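Local coordinates for Ras-associated and pleckstrin homology domains-containing protein 1 (Homo sapiens, PDB 4GN1) that mediates localised membrane signals, is implicated in regulating lamellipodial dynamics, and binds EVL and VASP and targets them to the leading edge, at residues R226-H229 and Q230-G234; E51-S54 and E55-M58; Q30-D33 and N34-D37. One frame throughout, in Å; residues are numbered along the deposited sequence.

Contact 1: R226-H229 and Q230-G234; sequences RTLH and QWVNG
The C-terminal helix of the PH fold, residues 225-240, carries this contact, in which Arg226, Thr227, Leu228 and His229 each meet the residue one turn on. At the carbonyl of His229 one oxygen accepts two bonds from the same residue: the backbone N of Asn233 gives the regular helical bond, and ND2 of Asn233 reaches His229 O at 2.9 Å. The two donors come from opposite faces of the carbonyl plane, and the side-chain bond is bent, with 134° at the hydrogen. One turn along the helix, the guanidinium of Arg226 has OE1 of Gln230 above one face, 3.1 Å from NH1. The two flat groups are nearly perpendicular (78°), and the angle at NH1 is too poor for a hydrogen bond; NH2 of Arg226 is instead hydrogen-bonded to Asn100 O, while Tyr101 forms a cation-pi pair with the arginine. Toward the strands, Leu228 CD1 packs alongside Val232 CG2 at 3.9 Å, and both side chains touch Leu203 of strand 202-206. The indole of Trp231 reaches Leu138, Phe153 and Leu155, consistent with the C-terminal helix that caps one end of the PH beta-barrel. Methyl CG2 of Thr227 lies anti to its own N (OG1, at chi1 -45°, is turned to Asp224), which sets that methyl in the plane of the indole, 3.5 Å from its edge atom Trp231 CD1.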
# COMPACT_ATOMS: atom_id res chain seq x y z
N ARG A 226 -7.67 -1.39 -12.12
CA ARG A 226 -6.42 -1.04 -12.76
C ARG A 226 -5.87 0.29 -12.22
O ARG A 226 -4.72 0.37 -11.79
CB ARG A 226 -6.64 -0.97 -14.28
CG ARG A 226 -5.38 -1.00 -15.14
CD ARG A 226 -4.67 -2.35 -15.09
NE ARG A 226 -3.44 -2.32 -15.88
CZ ARG A 226 -2.25 -1.93 -15.42
NH1 ARG A 226 -2.10 -1.55 -14.15
NH2 ARG A 226 -1.20 -1.92 -16.23
N THR A 227 -6.70 1.32 -12.25
CA THR A 227 -6.32 2.65 -11.74
C THR A 227 -5.92 2.54 -10.27
O THR A 227 -4.92 3.10 -9.85
CB THR A 227 -7.46 3.69 -11.89
OG1 THR A 227 -8.04 3.59 -13.20
CG2 THR A 227 -6.94 5.12 -11.69
N LEU A 228 -6.72 1.80 -9.51
CA LEU A 228 -6.38 1.51 -8.13
C LEU A 228 -4.98 0.90 -7.99
O LEU A 228 -4.18 1.38 -7.18
CB LEU A 228 -7.45 0.61 -7.47
CG LEU A 228 -7.22 0.16 -6.03
CD1 LEU A 228 -7.14 1.35 -5.07
CD2 LEU A 228 -8.31 -0.83 -5.59
N HIS A 229 -4.66 -0.09 -8.82
CA HIS A 229 -3.36 -0.76 -8.75
C HIS A 229 -2.21 0.11 -9.14
O HIS A 229 -1.17 0.13 -8.46
CB HIS A 229 -3.37 -2.08 -9.52
CG HIS A 229 -4.18 -3.18 -8.84
ND1 HIS A 229 -4.67 -4.24 -9.51
CD2 HIS A 229 -4.63 -3.31 -7.52
CE1 HIS A 229 -5.37 -5.02 -8.67
NE2 HIS A 229 -5.34 -4.45 -7.45
N GLN A 230 -2.38 0.87 -10.21
CA GLN A 230 -1.33 1.78 -10.64
C GLN A 230 -1.02 2.82 -9.55
O GLN A 230 0.14 3.04 -9.20
CB GLN A 230 -1.71 2.43 -11.97
CG GLN A 230 -1.57 1.48 -13.16
CD GLN A 230 -2.05 2.05 -14.50
OE1 GLN A 230 -2.50 1.30 -15.37
NE2 GLN A 230 -1.95 3.36 -14.68
N TRP A 231 -2.07 3.42 -8.99
CA TRP A 231 -1.89 4.46 -7.97
C TRP A 231 -1.23 4.00 -6.69
O TRP A 231 -0.29 4.65 -6.20
CB TRP A 231 -3.20 5.18 -7.68
CG TRP A 231 -3.45 6.32 -8.63
CD1 TRP A 231 -4.30 6.34 -9.73
CD2 TRP A 231 -2.83 7.64 -8.61
NE1 TRP A 231 -4.26 7.55 -10.35
CE2 TRP A 231 -3.39 8.37 -9.74
CE3 TRP A 231 -1.90 8.27 -7.80
CZ2 TRP A 231 -3.02 9.67 -10.04
CZ3 TRP A 231 -1.54 9.59 -8.10
CH2 TRP A 231 -2.09 10.27 -9.19
N VAL A 232 -1.72 2.89 -6.14
CA VAL A 232 -1.12 2.24 -4.98
C VAL A 232 0.33 1.84 -5.25
O VAL A 232 1.21 2.15 -4.45
CB VAL A 232 -1.95 1.02 -4.51
CG1 VAL A 232 -1.25 0.30 -3.36
CG2 VAL A 232 -3.34 1.44 -4.08
N ASN A 233 0.61 1.20 -6.38
CA ASN A 233 2.00 0.85 -6.64
C ASN A 233 2.89 2.08 -6.78
O ASN A 233 3.99 2.16 -6.18
CB ASN A 233 2.14 -0.14 -7.80
CG ASN A 233 1.74 -1.55 -7.38
OD1 ASN A 233 2.42 -2.17 -6.56
ND2 ASN A 233 0.63 -2.06 -7.92
N GLY A 234 2.40 3.05 -7.54
CA GLY A 234 3.12 4.30 -7.73
C GLY A 234 3.43 4.91 -6.39
O GLY A 234 4.58 5.15 -6.06

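Contact 2: E51-S54 and E55-M58; sequences ETVS and ELQM
Gln57 and Met58 both stand opposite the single residue Val53, an irregular pairing in which Gln57 adopts the positive phi of a G1 beta bulge (phi/psi 50°/54°). The bonds that define the turn converge on Val53. Val53 N donates to Met58 O at 2.9 Å; Val53 O accepts from Leu56 N at 3.2 Å and, weakly, from Met58 N at 3.5 Å. The bond from Leu56 N lies well out of the carbonyl plane of Val53, by 49°, where the chain reverses through Ser54 and Glu55. Thr52 CA makes a CA-H...O contact with Met58 O, 3.3 Å. Val53 and Met58 form an antiparallel hydrogen-bonded pair with their side chains on the same face. There, Val53 CG1, the branch anti to the backbone N, runs alongside Leu56 and meets CD1 of Leu56 at 4.0 Å. Val53 CB faces Met58 CG more loosely, at 4.2 Å. Tyr186 of strand 184-188 packs against both Val53 and Met58, and Tyr191 also touches Met58, while its hydroxyl bonds to Leu56 O; this tyrosine is a site phosphorylated by ABL1, unmodified here. Outside the turn, Glu51 OE1 forms a salt bridge with Arg60. The whole is a tight beta-hairpin closed by a G1 bulge, linking strands 47-53 and 58-61 of the ubiquitin-like Ras-associating domain and bringing its end against PH-domain strands.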
# COMPACT_ATOMS: atom_id res chain seq x y z
N GLU A 51 -2.42 -5.78 8.05
CA GLU A 51 -3.10 -5.20 9.23
C GLU A 51 -4.41 -4.57 8.82
O GLU A 51 -4.49 -3.98 7.73
CB GLU A 51 -2.21 -4.21 10.01
CG GLU A 51 -1.94 -2.86 9.35
CD GLU A 51 -1.05 -1.93 10.18
OE1 GLU A 51 -0.40 -1.06 9.59
OE2 GLU A 51 -0.97 -2.07 11.41
N THR A 52 -5.45 -4.72 9.64
CA THR A 52 -6.64 -3.92 9.45
C THR A 52 -6.59 -2.77 10.46
O THR A 52 -6.06 -2.95 11.57
CB THR A 52 -7.97 -4.71 9.64
OG1 THR A 52 -8.12 -5.09 11.03
CG2 THR A 52 -8.06 -5.93 8.70
N VAL A 53 -7.08 -1.60 10.05
CA VAL A 53 -7.34 -0.52 11.00
C VAL A 53 -8.84 -0.52 11.21
O VAL A 53 -9.62 -0.14 10.33
CB VAL A 53 -6.81 0.85 10.53
CG1 VAL A 53 -7.10 1.90 11.58
CG2 VAL A 53 -5.30 0.77 10.32
N SER A 54 -9.22 -1.00 12.38
CA SER A 54 -10.59 -1.42 12.65
C SER A 54 -11.59 -0.26 12.72
O SER A 54 -12.70 -0.39 12.23
CB SER A 54 -10.64 -2.22 13.94
OG SER A 54 -11.84 -2.96 13.98
N GLU A 55 -11.20 0.85 13.34
CA GLU A 55 -12.00 2.07 13.40
C GLU A 55 -12.34 2.68 12.05
O GLU A 55 -13.28 3.49 11.94
CB GLU A 55 -11.24 3.12 14.20
CG GLU A 55 -11.67 3.20 15.65
CD GLU A 55 -13.11 3.66 15.77
OE1 GLU A 55 -13.40 4.85 15.49
OE2 GLU A 55 -13.97 2.84 16.14
N LEU A 56 -11.57 2.31 11.03
CA LEU A 56 -11.58 3.00 9.76
C LEU A 56 -11.82 2.05 8.61
O LEU A 56 -11.80 2.47 7.44
CB LEU A 56 -10.25 3.69 9.56
CG LEU A 56 -9.94 4.89 10.46
CD1 LEU A 56 -8.50 5.37 10.26
CD2 LEU A 56 -10.94 6.03 10.27
N GLN A 57 -12.03 0.77 8.93
CA GLN A 57 -12.42 -0.25 7.96
C GLN A 57 -11.51 -0.24 6.70
O GLN A 57 -11.98 -0.16 5.57
CB GLN A 57 -13.91 -0.10 7.61
CG GLN A 57 -14.62 -1.40 7.26
CD GLN A 57 -16.10 -1.19 6.95
OE1 GLN A 57 -16.91 -0.98 7.85
NE2 GLN A 57 -16.46 -1.25 5.66
N MET A 58 -10.21 -0.34 6.92
CA MET A 58 -9.28 -0.39 5.81
C MET A 58 -8.12 -1.34 6.15
O MET A 58 -8.03 -1.85 7.27
CB MET A 58 -8.78 1.03 5.49
CG MET A 58 -8.06 1.68 6.66
SD MET A 58 -7.47 3.35 6.38
CE MET A 58 -8.97 4.27 6.73

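Contact 3: Q30-D33 and N34-D37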
# COMPACT_ATOMS: atom_id res chain seq x y z
N GLN A 30 11.11 -11.49 8.54
CA GLN A 30 11.46 -12.49 9.54
C GLN A 30 10.27 -13.14 10.23
O GLN A 30 10.30 -14.33 10.50
CB GLN A 30 12.38 -11.89 10.60
CG GLN A 30 13.82 -11.77 10.13
CD GLN A 30 14.66 -10.93 11.05
OE1 GLN A 30 14.44 -9.72 11.22
NE2 GLN A 30 15.64 -11.57 11.66
N VAL A 31 9.24 -12.36 10.51
CA VAL A 31 8.02 -12.84 11.13
C VAL A 31 7.27 -13.74 10.17
O VAL A 31 6.82 -14.82 10.56
CB VAL A 31 7.13 -11.66 11.57
CG1 VAL A 31 5.69 -12.09 11.83
CG2 VAL A 31 7.78 -10.95 12.76
N LEU A 32 7.14 -13.33 8.92
CA LEU A 32 6.55 -14.19 7.88
C LEU A 32 7.30 -15.51 7.68
O LEU A 32 6.67 -16.57 7.50
CB LEU A 32 6.47 -13.44 6.55
CG LEU A 32 5.36 -12.40 6.45
CD1 LEU A 32 5.57 -11.58 5.19
CD2 LEU A 32 3.98 -13.02 6.43
N ASP A 33 8.64 -15.47 7.69
CA ASP A 33 9.40 -16.71 7.56
C ASP A 33 9.03 -17.71 8.66
O ASP A 33 8.91 -18.93 8.41
CB ASP A 33 10.90 -16.47 7.46
CG ASP A 33 11.30 -15.81 6.14
OD1 ASP A 33 10.53 -15.76 5.19
OD2 ASP A 33 12.42 -15.32 6.03
N ASN A 34 8.79 -17.18 9.86
CA ASN A 34 8.31 -18.00 10.97
C ASN A 34 6.89 -18.48 10.77
O ASN A 34 6.61 -19.66 10.96
CB ASN A 34 8.47 -17.27 12.31
CG ASN A 34 9.92 -17.18 12.74
OD1 ASN A 34 10.77 -17.91 12.24
ND2 ASN A 34 10.21 -16.27 13.66
N LEU A 35 5.98 -17.60 10.37
CA LEU A 35 4.64 -18.03 10.06
C LEU A 35 4.62 -19.18 9.02
O LEU A 35 3.89 -20.17 9.18
CB LEU A 35 3.77 -16.86 9.62
CG LEU A 35 3.25 -16.01 10.78
CD1 LEU A 35 2.81 -14.62 10.31
CD2 LEU A 35 2.13 -16.75 11.49
N MET A 36 5.43 -19.05 7.97
CA MET A 36 5.56 -20.11 6.97
C MET A 36 6.06 -21.45 7.57
O MET A 36 5.40 -22.45 7.37
CB MET A 36 6.37 -19.65 5.75
CG MET A 36 5.67 -18.49 5.05
SD MET A 36 6.37 -17.90 3.49
CE MET A 36 7.77 -16.92 4.04
N ASP A 37 7.13 -21.42 8.37
CA ASP A 37 7.65 -22.63 9.04
C ASP A 37 6.64 -23.29 9.97
O ASP A 37 6.48 -24.51 9.96
CB ASP A 37 8.90 -22.35 9.90
CG ASP A 37 10.03 -21.74 9.13
OD1 ASP A 37 10.17 -22.04 7.93
OD2 ASP A 37 10.78 -20.96 9.74
O HOH W 1 12.54 -15.64 10.98
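With chi1 -69° at Asp33 and -62° at Met36, both side chains leave the helix with CG beside the backbone N and lie side by side; a bend at chi3 (-78°) then turns the Met36 methyl back toward the preceding turn. CE of Met36 ends 3.2 Å from OD1 of Asp33 and, more loosely, 4.5 Å from CB of Leu32. The same carboxylate oxygen makes a salt bridge with Arg29, and the Met36 side chain also touches Tyr43 and Trp47. On the inner side, Val31 CG1 and Leu35 CD1 run together at 4.1 Å, and Leu32 CD2 approaches the same Leu35 methyl at 4.4 Å. Leu32, Leu35 and Met36 all rest on Phe85 of strand 83-87, which seats helix 28-39 on the sheet of the Ras-associating domain, as in the ubiquitin-like fold. On the outer side, a water donates to Gln30 O at 2.6 Å and, weakly, to Asn34 OD1 at 3.1 Å, spanning one turn while Asn34 N bonds directly to Gln30 O. Asp37 brings OD2 within 3.1 Å of Asp33 O, two acceptors that cannot bond to each other directly, although Asp37 N donates to that same oxygen. Val31, Leu32 and Leu35 thus face the sheet; Met36 meets it too, while its methyl borders the Asp33 carboxylate, whose negative charge the Arg29 pairing probably offsets in part.

Contacts 2 and 3 both belong to the Ras-associating domain, contact 3 on helix 28-39 and contact 2 at the far end of strand 47-53, the next strand in the chain; their centres are about 23 Å apart and their nearest atoms about 10 Å. Leu49, on that strand, touches helix 28-39. Contact 1 lies in the PH domain, about 20 Å centre to centre from contact 2 and about 28 Å from contact 3, on the opposite side of the chain's centre from the latter. No two of the three touch. Strand 202-206 connects two of them: Leu203 touches Leu228 and Val232 of contact 1, and Val204 packs against Met58 of contact 2. A malonate ion, probably from crystallisation, lies about 3 Å from the Glu51 side chain.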